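Local atomic coordinates of geobacter metallireducens SMUG1 (Geobacter metallireducens, PDB entry 5H93), a protein that belongs to the UDG-like clan and, as a single chain, folds into an alpha/beta domain built round a parallel sheet flanked by helices. Residues H29-L34 / G66-G71; V42-R47 / L84-T89; M60-W65 / V137-P142; F74-V79 / S113-W118. All coordinates share one frame; numbering follows the deposited sequence.

Overall arrangement
Interactions 2, 3 and 4 converge on Val137 of the edge strand 135-139 of the central parallel sheet, and interaction 1 joins them through interaction 3. Interaction 3, its centre only about 3 Å from the centre of the chain, joins the loop 60-65 to the end of that strand, the region where relatives keep their active site. Interaction 1 lies about 8 Å from it between centres, and the two touch where Met67 packs on Pro62 and Gln69 NE2 reaches Pro64 O. Interaction 4, about 12 Å from interaction 3 between centres, leans Phe74 and Trp118 on Val137. Interaction 2 is the outermost, about 16 Å from interaction 3 between centres, yet Tyr44 OH still bonds to Val137 O. A probable hydrogen bond between Thr70 OG1 and Gly75 O connects interactions 1 and 4.

Interaction 1: H29-L34 / G66-G71; sequences HVYNPL and GMAQTG
Pro33 is pressed against the short helix 67-70, with its CB 3.4 Å from Met67 O and its CG 4.3 Å from Met67 CG. That same carbonyl oxygen takes the backbone N-H of Gly71, so the proline ring meets a peptide group already committed to closing the helical turn. On one side of this centre, Met67 stretches its side chain in an almost straight line, with CG anti to the backbone N (chi1 -177°) and the torsions beyond it extended. This carries the terminal CE to Leu34 CD2, 3.9 Å away, where the two side chains cross obliquely. Further along, Ala68 CB lies at the edge of the Tyr31 ring, 4.5 Å from CD2 and near the ring plane. The side-chain contacts are apolar, apart from the proline's approach to a carbonyl oxygen, and the touching residues are buried.

Several polar groups behind the contact have partners nearby. Tyr31 OH is bonded to His97 N and Lys100 O, which fixes the far end of the ring. Asn32 caps the helix that begins at Pro33: its OD1 accepts from Leu34 N at 3.3 Å, with the donor standing above the carbonyl plane. Across the contact, Gly66 O takes the N-H groups of both Gln69 and Thr70, while Gly71, with positive phi, turns the chain out of the helix. The pair joins the small antiparallel sheet of strands 29-31 and 144-146, with the N-capped helix following its first strand, to the helix after the loop 60-65, within the alpha/beta fold of the UDG-like clan.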
# COMPACT_ATOMS: atom_id res chain seq x y z
N HIS A 29 -0.31 -5.49 -18.76
CA HIS A 29 -1.36 -5.87 -17.82
C HIS A 29 -1.46 -4.90 -16.65
O HIS A 29 -0.44 -4.51 -16.08
CB HIS A 29 -1.12 -7.29 -17.31
CG HIS A 29 -1.22 -8.34 -18.37
ND1 HIS A 29 -2.42 -8.77 -18.89
CD2 HIS A 29 -0.26 -9.05 -19.01
CE1 HIS A 29 -2.21 -9.70 -19.80
NE2 HIS A 29 -0.90 -9.89 -19.90
N VAL A 30 -2.68 -4.52 -16.30
CA VAL A 30 -2.90 -3.61 -15.17
C VAL A 30 -3.96 -4.14 -14.21
O VAL A 30 -5.10 -4.40 -14.61
CB VAL A 30 -3.32 -2.21 -15.65
CG1 VAL A 30 -3.60 -1.30 -14.46
CG2 VAL A 30 -2.25 -1.60 -16.55
N TYR A 31 -3.58 -4.30 -12.95
CA TYR A 31 -4.52 -4.73 -11.91
C TYR A 31 -4.95 -3.55 -11.05
O TYR A 31 -4.12 -2.76 -10.61
CB TYR A 31 -3.90 -5.81 -11.00
CG TYR A 31 -3.61 -7.15 -11.64
CD1 TYR A 31 -3.64 -7.33 -13.02
CD2 TYR A 31 -3.29 -8.25 -10.85
CE1 TYR A 31 -3.37 -8.57 -13.58
CE2 TYR A 31 -3.01 -9.48 -11.40
CZ TYR A 31 -3.05 -9.63 -12.77
OH TYR A 31 -2.78 -10.87 -13.31
N ASN A 32 -6.25 -3.44 -10.80
CA ASN A 32 -6.77 -2.44 -9.87
C ASN A 32 -7.62 -3.11 -8.79
O ASN A 32 -8.84 -3.24 -8.95
CB ASN A 32 -7.59 -1.38 -10.61
CG ASN A 32 -7.86 -0.15 -9.76
OD1 ASN A 32 -7.62 -0.15 -8.55
ND2 ASN A 32 -8.38 0.90 -10.39
N PRO A 33 -6.98 -3.53 -7.70
CA PRO A 33 -7.65 -4.22 -6.58
C PRO A 33 -8.71 -3.36 -5.89
O PRO A 33 -9.56 -3.91 -5.19
CB PRO A 33 -6.49 -4.52 -5.62
CG PRO A 33 -5.41 -3.56 -6.00
CD PRO A 33 -5.54 -3.41 -7.48
N LEU A 34 -8.66 -2.05 -6.08
CA LEU A 34 -9.68 -1.17 -5.52
C LEU A 34 -11.04 -1.47 -6.13
O LEU A 34 -12.08 -1.14 -5.56
CB LEU A 34 -9.32 0.30 -5.75
CG LEU A 34 -8.07 0.83 -5.06
CD1 LEU A 34 -8.00 2.34 -5.19
CD2 LEU A 34 -8.03 0.41 -3.60
N GLY A 66 -0.07 -9.88 -2.40
CA GLY A 66 -0.56 -9.13 -1.26
C GLY A 66 -1.86 -8.41 -1.54
O GLY A 66 -2.93 -9.02 -1.59
N MET A 67 -1.77 -7.09 -1.73
CA MET A 67 -2.94 -6.25 -1.95
C MET A 67 -3.65 -6.61 -3.25
O MET A 67 -4.86 -6.45 -3.37
CB MET A 67 -2.55 -4.77 -1.95
CG MET A 67 -3.72 -3.81 -2.09
SD MET A 67 -3.23 -2.08 -1.94
CE MET A 67 -4.78 -1.27 -2.33
N ALA A 68 -2.89 -7.10 -4.22
CA ALA A 68 -3.45 -7.53 -5.50
C ALA A 68 -4.38 -8.74 -5.32
O ALA A 68 -5.18 -9.05 -6.20
CB ALA A 68 -2.34 -7.86 -6.49
N GLN A 69 -4.26 -9.40 -4.17
CA GLN A 69 -5.11 -10.54 -3.85
C GLN A 69 -6.18 -10.17 -2.82
O GLN A 69 -7.31 -10.63 -2.91
CB GLN A 69 -4.26 -11.70 -3.32
CG GLN A 69 -3.15 -12.15 -4.25
CD GLN A 69 -3.66 -12.89 -5.47
OE1 GLN A 69 -4.68 -13.59 -5.41
NE2 GLN A 69 -2.97 -12.73 -6.59
N THR A 70 -5.80 -9.34 -1.85
CA THR A 70 -6.65 -9.09 -0.69
C THR A 70 -7.26 -7.69 -0.65
O THR A 70 -8.23 -7.46 0.08
CB THR A 70 -5.86 -9.30 0.62
OG1 THR A 70 -4.77 -8.38 0.67
CG2 THR A 70 -5.33 -10.73 0.69
N GLY A 71 -6.69 -6.75 -1.40
CA GLY A 71 -7.17 -5.38 -1.37
C GLY A 71 -6.66 -4.60 -0.17
O GLY A 71 -7.02 -3.44 0.03

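Interaction 2: V42-R47 / L84-T89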
# COMPACT_ATOMS: atom_id res chain seq x y z
N VAL A 42 -12.46 -1.85 1.67
CA VAL A 42 -13.36 -1.00 2.42
C VAL A 42 -13.51 -1.49 3.86
O VAL A 42 -13.64 -0.69 4.78
CB VAL A 42 -14.75 -0.92 1.74
CG1 VAL A 42 -15.77 -0.24 2.65
CG2 VAL A 42 -14.64 -0.18 0.41
N ALA A 43 -13.50 -2.81 4.04
CA ALA A 43 -13.51 -3.39 5.38
C ALA A 43 -12.29 -2.92 6.17
O ALA A 43 -12.42 -2.51 7.32
CB ALA A 43 -13.54 -4.91 5.30
N TYR A 44 -11.12 -2.98 5.54
CA TYR A 44 -9.89 -2.51 6.16
C TYR A 44 -10.00 -1.04 6.54
O TYR A 44 -9.78 -0.67 7.71
CB TYR A 44 -8.71 -2.74 5.22
CG TYR A 44 -7.40 -2.13 5.69
CD1 TYR A 44 -6.72 -2.66 6.78
CD2 TYR A 44 -6.84 -1.05 5.02
CE1 TYR A 44 -5.52 -2.11 7.20
CE2 TYR A 44 -5.64 -0.50 5.43
CZ TYR A 44 -4.99 -1.03 6.52
OH TYR A 44 -3.79 -0.48 6.93
N LEU A 45 -10.36 -0.21 5.57
CA LEU A 45 -10.51 1.23 5.78
C LEU A 45 -11.47 1.57 6.92
O LEU A 45 -11.19 2.43 7.75
CB LEU A 45 -10.99 1.91 4.49
CG LEU A 45 -10.12 1.78 3.24
CD1 LEU A 45 -10.75 2.51 2.07
CD2 LEU A 45 -8.72 2.31 3.51
N SER A 46 -12.62 0.89 6.95
CA SER A 46 -13.68 1.20 7.90
C SER A 46 -13.35 0.70 9.30
O SER A 46 -13.58 1.39 10.29
CB SER A 46 -15.01 0.60 7.43
OG SER A 46 -15.28 0.96 6.09
N ARG A 47 -12.82 -0.51 9.39
CA ARG A 47 -12.55 -1.12 10.68
C ARG A 47 -11.29 -0.58 11.34
O ARG A 47 -11.19 -0.56 12.57
CB ARG A 47 -12.44 -2.64 10.54
CG ARG A 47 -13.71 -3.31 10.05
CD ARG A 47 -13.48 -4.78 9.79
NE ARG A 47 -14.49 -5.34 8.89
CZ ARG A 47 -14.59 -6.63 8.59
NH1 ARG A 47 -13.75 -7.50 9.12
NH2 ARG A 47 -15.54 -7.04 7.76
N LEU A 84 -5.93 -9.43 11.18
CA LEU A 84 -6.86 -8.34 10.90
C LEU A 84 -8.29 -8.85 10.91
O LEU A 84 -9.24 -8.08 11.05
CB LEU A 84 -6.54 -7.67 9.56
CG LEU A 84 -5.20 -6.93 9.50
CD1 LEU A 84 -5.03 -6.24 8.15
CD2 LEU A 84 -5.10 -5.92 10.64
N GLY A 85 -8.45 -10.16 10.76
CA GLY A 85 -9.75 -10.79 10.77
C GLY A 85 -10.58 -10.38 9.57
O GLY A 85 -11.81 -10.31 9.63
N ILE A 86 -9.90 -10.11 8.46
CA ILE A 86 -10.58 -9.69 7.25
C ILE A 86 -10.61 -10.78 6.19
O ILE A 86 -9.57 -11.32 5.80
CB ILE A 86 -9.92 -8.43 6.64
CG1 ILE A 86 -10.17 -7.23 7.55
CG2 ILE A 86 -10.47 -8.16 5.25
CD1 ILE A 86 -9.61 -5.94 7.02
N ASN A 87 -11.82 -11.12 5.76
CA ASN A 87 -12.03 -11.99 4.62
C ASN A 87 -13.08 -11.32 3.74
O ASN A 87 -13.72 -10.36 4.16
CB ASN A 87 -12.49 -13.38 5.06
CG ASN A 87 -11.79 -14.49 4.30
OD1 ASN A 87 -10.78 -15.03 4.76
ND2 ASN A 87 -12.32 -14.83 3.14
N GLY A 88 -13.25 -11.82 2.52
CA GLY A 88 -14.21 -11.21 1.62
C GLY A 88 -14.12 -11.68 0.19
O GLY A 88 -13.12 -12.28 -0.22
N THR A 89 -15.16 -11.40 -0.58
CA THR A 89 -15.22 -11.83 -1.97
C THR A 89 -14.35 -10.95 -2.86
O THR A 89 -14.46 -9.73 -2.85
CB THR A 89 -16.67 -11.81 -2.50
OG1 THR A 89 -17.19 -10.48 -2.42
CG2 THR A 89 -17.54 -12.75 -1.68
O HOH W 1 -12.13 -7.69 11.48
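Ala43 on helix 38-48 comes nearest to Ile86, 7.2 Å between CA atoms, where an irregular segment, turned out of the preceding helix at Gly85 with positive phi, passes along the helix surface, running roughly opposite to it at a slant. Ile86 makes the main contact: its CG1 branch runs anti to the carbonyl carbon (chi1 -69°) and delivers CD1 to the helix backbone, 3.5 Å from Tyr44 CA. The same methyl lies 3.8 Å from Tyr44 CB, near the plane of the Tyr44 ring and at its edge, and also meets Ala43 CB. Leu84 adds a looser touch, its CD1 4.2 Å from Tyr44 CD1.

This is a loop packed along a helix, the chain after helix 77-82 on helix 38-48, with Ile86 also resting on Pro40 and Phe48. Tyr44 continues inward, where its OH bonds to Val137 O and its ring meets that of Phe136.

At the solvent-exposed end, the extended Arg47 and Ile86 run past each other in opposite directions, Arg47 NH1 3.9 Å from Ile86 CG1. One guanidinium face lies over Ala43 CB, toward the rim, and Gly85 O sits at its edge, in plane. A water accepts from Arg47 NH1 at 2.9 Å and donates to Leu84 O at 2.9 Å.

Interaction 3: M60-W65 / V137-P142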
# COMPACT_ATOMS: atom_id res chain seq x y z
N MET A 60 4.43 1.95 -1.71
CA MET A 60 4.47 2.45 -3.08
C MET A 60 3.34 1.87 -3.92
O MET A 60 2.49 2.61 -4.42
CB MET A 60 5.82 2.13 -3.73
CG MET A 60 5.99 2.74 -5.11
SD MET A 60 5.91 4.55 -5.07
CE MET A 60 5.08 4.89 -6.62
N ASN A 61 3.33 0.55 -4.08
CA ASN A 61 2.32 -0.13 -4.90
C ASN A 61 2.20 -1.60 -4.50
O ASN A 61 3.11 -2.15 -3.88
CB ASN A 61 2.66 0.02 -6.39
CG ASN A 61 3.56 -1.09 -6.92
OD1 ASN A 61 3.19 -1.81 -7.84
ND2 ASN A 61 4.75 -1.21 -6.34
N PRO A 62 1.06 -2.25 -4.82
CA PRO A 62 0.86 -3.61 -4.32
C PRO A 62 1.82 -4.66 -4.88
O PRO A 62 2.31 -4.52 -6.00
CB PRO A 62 -0.58 -3.93 -4.76
CG PRO A 62 -0.81 -3.06 -5.93
CD PRO A 62 -0.09 -1.79 -5.61
N GLY A 63 2.07 -5.69 -4.08
CA GLY A 63 2.76 -6.88 -4.56
C GLY A 63 1.72 -7.83 -5.13
O GLY A 63 0.55 -7.74 -4.78
N PRO A 64 2.15 -8.75 -6.00
CA PRO A 64 1.22 -9.66 -6.70
C PRO A 64 0.45 -10.59 -5.76
O PRO A 64 -0.66 -10.99 -6.09
CB PRO A 64 2.14 -10.46 -7.62
CG PRO A 64 3.50 -10.34 -7.01
CD PRO A 64 3.55 -8.98 -6.40
N TRP A 65 1.03 -10.92 -4.61
CA TRP A 65 0.40 -11.87 -3.70
C TRP A 65 -0.17 -11.20 -2.46
O TRP A 65 -0.71 -11.87 -1.58
CB TRP A 65 1.41 -12.95 -3.30
CG TRP A 65 2.26 -13.44 -4.44
CD1 TRP A 65 3.62 -13.42 -4.51
CD2 TRP A 65 1.79 -13.99 -5.68
NE1 TRP A 65 4.03 -13.94 -5.71
CE2 TRP A 65 2.93 -14.29 -6.45
CE3 TRP A 65 0.53 -14.26 -6.21
CZ2 TRP A 65 2.84 -14.85 -7.72
CZ3 TRP A 65 0.44 -14.81 -7.47
CH2 TRP A 65 1.59 -15.11 -8.21
N VAL A 137 -1.74 2.25 7.71
CA VAL A 137 -0.94 1.93 6.53
C VAL A 137 -1.80 2.04 5.28
O VAL A 137 -2.88 1.47 5.21
CB VAL A 137 -0.34 0.51 6.61
CG1 VAL A 137 0.39 0.15 5.32
CG2 VAL A 137 0.59 0.38 7.81
N ALA A 138 -1.31 2.80 4.31
CA ALA A 138 -2.03 2.98 3.06
C ALA A 138 -1.11 2.78 1.87
O ALA A 138 0.11 2.80 2.00
CB ALA A 138 -2.67 4.36 3.01
N ASN A 139 -1.70 2.58 0.70
CA ASN A 139 -0.93 2.38 -0.52
C ASN A 139 -1.02 3.60 -1.42
O ASN A 139 -2.11 4.10 -1.71
CB ASN A 139 -1.42 1.13 -1.26
CG ASN A 139 -0.37 0.56 -2.18
OD1 ASN A 139 -0.07 1.13 -3.23
ND2 ASN A 139 0.20 -0.58 -1.81
N TYR A 140 0.14 4.10 -1.86
CA TYR A 140 0.19 5.29 -2.70
C TYR A 140 -0.44 5.03 -4.07
O TYR A 140 -1.34 5.75 -4.49
CB TYR A 140 1.64 5.75 -2.87
CG TYR A 140 1.82 6.88 -3.86
CD1 TYR A 140 1.50 8.19 -3.51
CD2 TYR A 140 2.32 6.65 -5.13
CE1 TYR A 140 1.67 9.23 -4.40
CE2 TYR A 140 2.49 7.68 -6.03
CZ TYR A 140 2.16 8.97 -5.67
OH TYR A 140 2.33 10.00 -6.56
N CYS A 141 0.04 3.99 -4.75
CA CYS A 141 -0.47 3.64 -6.07
C CYS A 141 -1.06 2.24 -6.07
O CYS A 141 -0.33 1.26 -5.98
CB CYS A 141 0.65 3.74 -7.11
SG CYS A 141 0.21 3.10 -8.74
N PRO A 142 -2.39 2.14 -6.19
CA PRO A 142 -3.08 0.85 -6.07
C PRO A 142 -2.94 -0.04 -7.30
O PRO A 142 -3.44 -1.16 -7.28
CB PRO A 142 -4.53 1.26 -5.86
CG PRO A 142 -4.66 2.53 -6.61
CD PRO A 142 -3.34 3.24 -6.44
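Met60 and Tyr140 lie side by side and point the same way, with the terminal methyl of the methionine at the CD2-CE2 side of the tyrosine. Met60 leaves its backbone with CG anti to N (chi1 -174°) and then bends at chi2 and chi3, a shape that turns CE back to Tyr140 CD2 at 3.6 Å. The sulfur is in Met-aromatic contact, SD standing 5.2 Å from the centroid of the Tyr140 ring and 54° off its normal, an oblique approach. Tyr140 is held at its far end by Asp171 and Arg196, both bonded to its OH, while its CB rests against Met60 O.

That carbonyl oxygen is also the acceptor for Cys141 N, at 2.8 Å and with a fairly straight N-H...O angle of 151°. The bond follows on from the parallel pairing of strands 55-59 and 135-139, in which the backbones of Tyr140 and Gly59 are joined. Both chains leave the sheet here, at the C-terminal ends of its strands. The run from Gly59 to Gly63 reads Gly-Met-Asn-Pro-Gly, a sequence characteristic of SMUG1 proteins that in relatives belongs to the active site.

Beyond the bonded pair, Cys141 O is approached by carbon atoms of Asn61 and Pro62. Asn61 CA comes to 3.2 Å from it in a CA-H...O contact, and Pro62 CD to 3.1 Å from Cys141 O. The proline ring is set against the next peptide as well, its CG 3.5 Å from Pro142 O. The Asn139 side chain leaves the strand toward the loop and packs beside Asn61 and Pro62, and Met67 of the following helix touches both Pro62 and Asn139.

Interaction 4: F74-V79 / S113-W118; sequences FGEVAV and SGRRLW
Phe74 and Gly114 bring their backbones to 4.2 Å between CA atoms, an approach that depends on Gly114 having no side chain where helix 112-125 meets the turn. Phe74 O lies 3.1 Å from Gly114 CA in a CA-H...O contact and also accepts from Glu76 N, closing an inverse gamma turn centred on Gly75. The edge of the Trp118 ring faces this carbonyl; Trp118 NE1 is bonded to Pro73 O.

Leu117 and Phe74 make a CH-pi contact. Leu117 CD2 lies over one face of the Phe74 ring, 3.7 Å from the centroid and 18° off the normal, while Ser113 CB comes to the ring's edge. Phe74 and Trp118 both rest on Val137 of strand 135-139, so turn and helix both pack against this residue at the edge strand of the parallel sheet in this alpha/beta fold.

Val79 meets Trp118 at about a right angle, with CG2 3.6 Å from Trp118 CB. Glu76 is the N-cap of helix 77-82: its OE1 takes Val79 N at 3.1 Å, from above the carboxylate plane. With Glu76 CG anti to N (chi1 -173°), the carboxylate is brought beside the aliphatic part of Arg115, and its other oxygen, OE2, lies 3.4 Å from Arg115 CD. The Arg115 guanidinium stands 67° from the carboxylate plane. Ser110 OG bonds to both Glu76 OE2 and Arg115 NH1, bridging the opposite charges.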
# COMPACT_ATOMS: atom_id res chain seq x y z
N PHE A 74 0.07 -4.17 1.75
CA PHE A 74 0.97 -5.23 2.23
C PHE A 74 0.17 -6.42 2.74
O PHE A 74 0.59 -7.10 3.68
CB PHE A 74 1.89 -4.69 3.33
CG PHE A 74 2.85 -3.63 2.86
CD1 PHE A 74 4.05 -3.97 2.26
CD2 PHE A 74 2.55 -2.29 3.03
CE1 PHE A 74 4.93 -3.00 1.83
CE2 PHE A 74 3.43 -1.31 2.60
CZ PHE A 74 4.62 -1.66 2.00
N GLY A 75 -0.97 -6.69 2.11
CA GLY A 75 -1.92 -7.65 2.63
C GLY A 75 -1.65 -9.09 2.29
O GLY A 75 -2.33 -9.68 1.44
N GLU A 76 -0.65 -9.67 2.94
CA GLU A 76 -0.42 -11.11 2.85
C GLU A 76 -1.65 -11.82 3.40
O GLU A 76 -2.17 -11.46 4.45
CB GLU A 76 0.84 -11.51 3.63
CG GLU A 76 1.25 -12.96 3.44
CD GLU A 76 1.42 -13.69 4.76
OE1 GLU A 76 0.84 -13.23 5.77
OE2 GLU A 76 2.14 -14.71 4.80
N VAL A 77 -2.12 -12.83 2.66
CA VAL A 77 -3.38 -13.49 2.95
C VAL A 77 -3.50 -13.99 4.38
O VAL A 77 -4.48 -13.71 5.08
CB VAL A 77 -3.61 -14.68 1.99
CG1 VAL A 77 -4.89 -15.42 2.34
CG2 VAL A 77 -3.64 -14.20 0.55
N ALA A 78 -2.48 -14.72 4.83
CA ALA A 78 -2.47 -15.30 6.17
C ALA A 78 -2.68 -14.27 7.27
O ALA A 78 -3.54 -14.44 8.12
CB ALA A 78 -1.16 -16.05 6.40
N VAL A 79 -1.90 -13.19 7.25
CA VAL A 79 -1.98 -12.20 8.32
C VAL A 79 -3.26 -11.37 8.21
O VAL A 79 -3.78 -10.90 9.22
CB VAL A 79 -0.74 -11.27 8.34
CG1 VAL A 79 -0.74 -10.33 7.14
CG2 VAL A 79 -0.68 -10.49 9.65
N SER A 113 6.96 -9.28 1.90
CA SER A 113 7.01 -7.91 2.42
C SER A 113 5.90 -7.68 3.44
O SER A 113 6.13 -7.12 4.51
CB SER A 113 6.92 -6.90 1.28
OG SER A 113 8.06 -6.96 0.45
N GLY A 114 4.70 -8.13 3.10
CA GLY A 114 3.56 -7.98 3.98
C GLY A 114 3.62 -8.88 5.20
O GLY A 114 3.26 -8.45 6.30
N ARG A 115 4.06 -10.12 5.01
CA ARG A 115 4.23 -11.06 6.12
C ARG A 115 5.19 -10.48 7.16
O ARG A 115 4.93 -10.53 8.36
CB ARG A 115 4.75 -12.41 5.61
CG ARG A 115 4.76 -13.52 6.65
CD ARG A 115 5.27 -14.82 6.06
NE ARG A 115 6.70 -14.80 5.80
CZ ARG A 115 7.27 -15.21 4.67
NH1 ARG A 115 6.53 -15.67 3.67
NH2 ARG A 115 8.59 -15.15 4.53
N ARG A 116 6.30 -9.93 6.67
CA ARG A 116 7.31 -9.30 7.51
C ARG A 116 6.80 -8.04 8.20
O ARG A 116 6.94 -7.89 9.41
CB ARG A 116 8.55 -8.96 6.69
CG ARG A 116 9.43 -10.14 6.33
CD ARG A 116 10.75 -9.66 5.77
NE ARG A 116 11.67 -10.76 5.46
CZ ARG A 116 12.91 -10.59 5.02
NH1 ARG A 116 13.39 -9.38 4.81
NH2 ARG A 116 13.67 -11.65 4.77
N LEU A 117 6.22 -7.13 7.42
CA LEU A 117 5.76 -5.86 7.97
C LEU A 117 4.66 -6.05 9.01
O LEU A 117 4.76 -5.54 10.13
CB LEU A 117 5.27 -4.94 6.84
CG LEU A 117 4.80 -3.55 7.28
CD1 LEU A 117 5.91 -2.82 8.01
CD2 LEU A 117 4.31 -2.74 6.09
N TRP A 118 3.62 -6.80 8.66
CA TRP A 118 2.51 -7.02 9.58
C TRP A 118 2.89 -7.95 10.73
O TRP A 118 2.36 -7.83 11.83
CB TRP A 118 1.29 -7.58 8.83
CG TRP A 118 0.61 -6.57 7.95
CD1 TRP A 118 0.51 -6.59 6.59
CD2 TRP A 118 -0.05 -5.37 8.38
NE1 TRP A 118 -0.18 -5.49 6.14
CE2 TRP A 118 -0.54 -4.72 7.22
CE3 TRP A 118 -0.29 -4.79 9.62
CZ2 TRP A 118 -1.24 -3.52 7.28
CZ3 TRP A 118 -0.99 -3.59 9.68
CH2 TRP A 118 -1.46 -2.98 8.51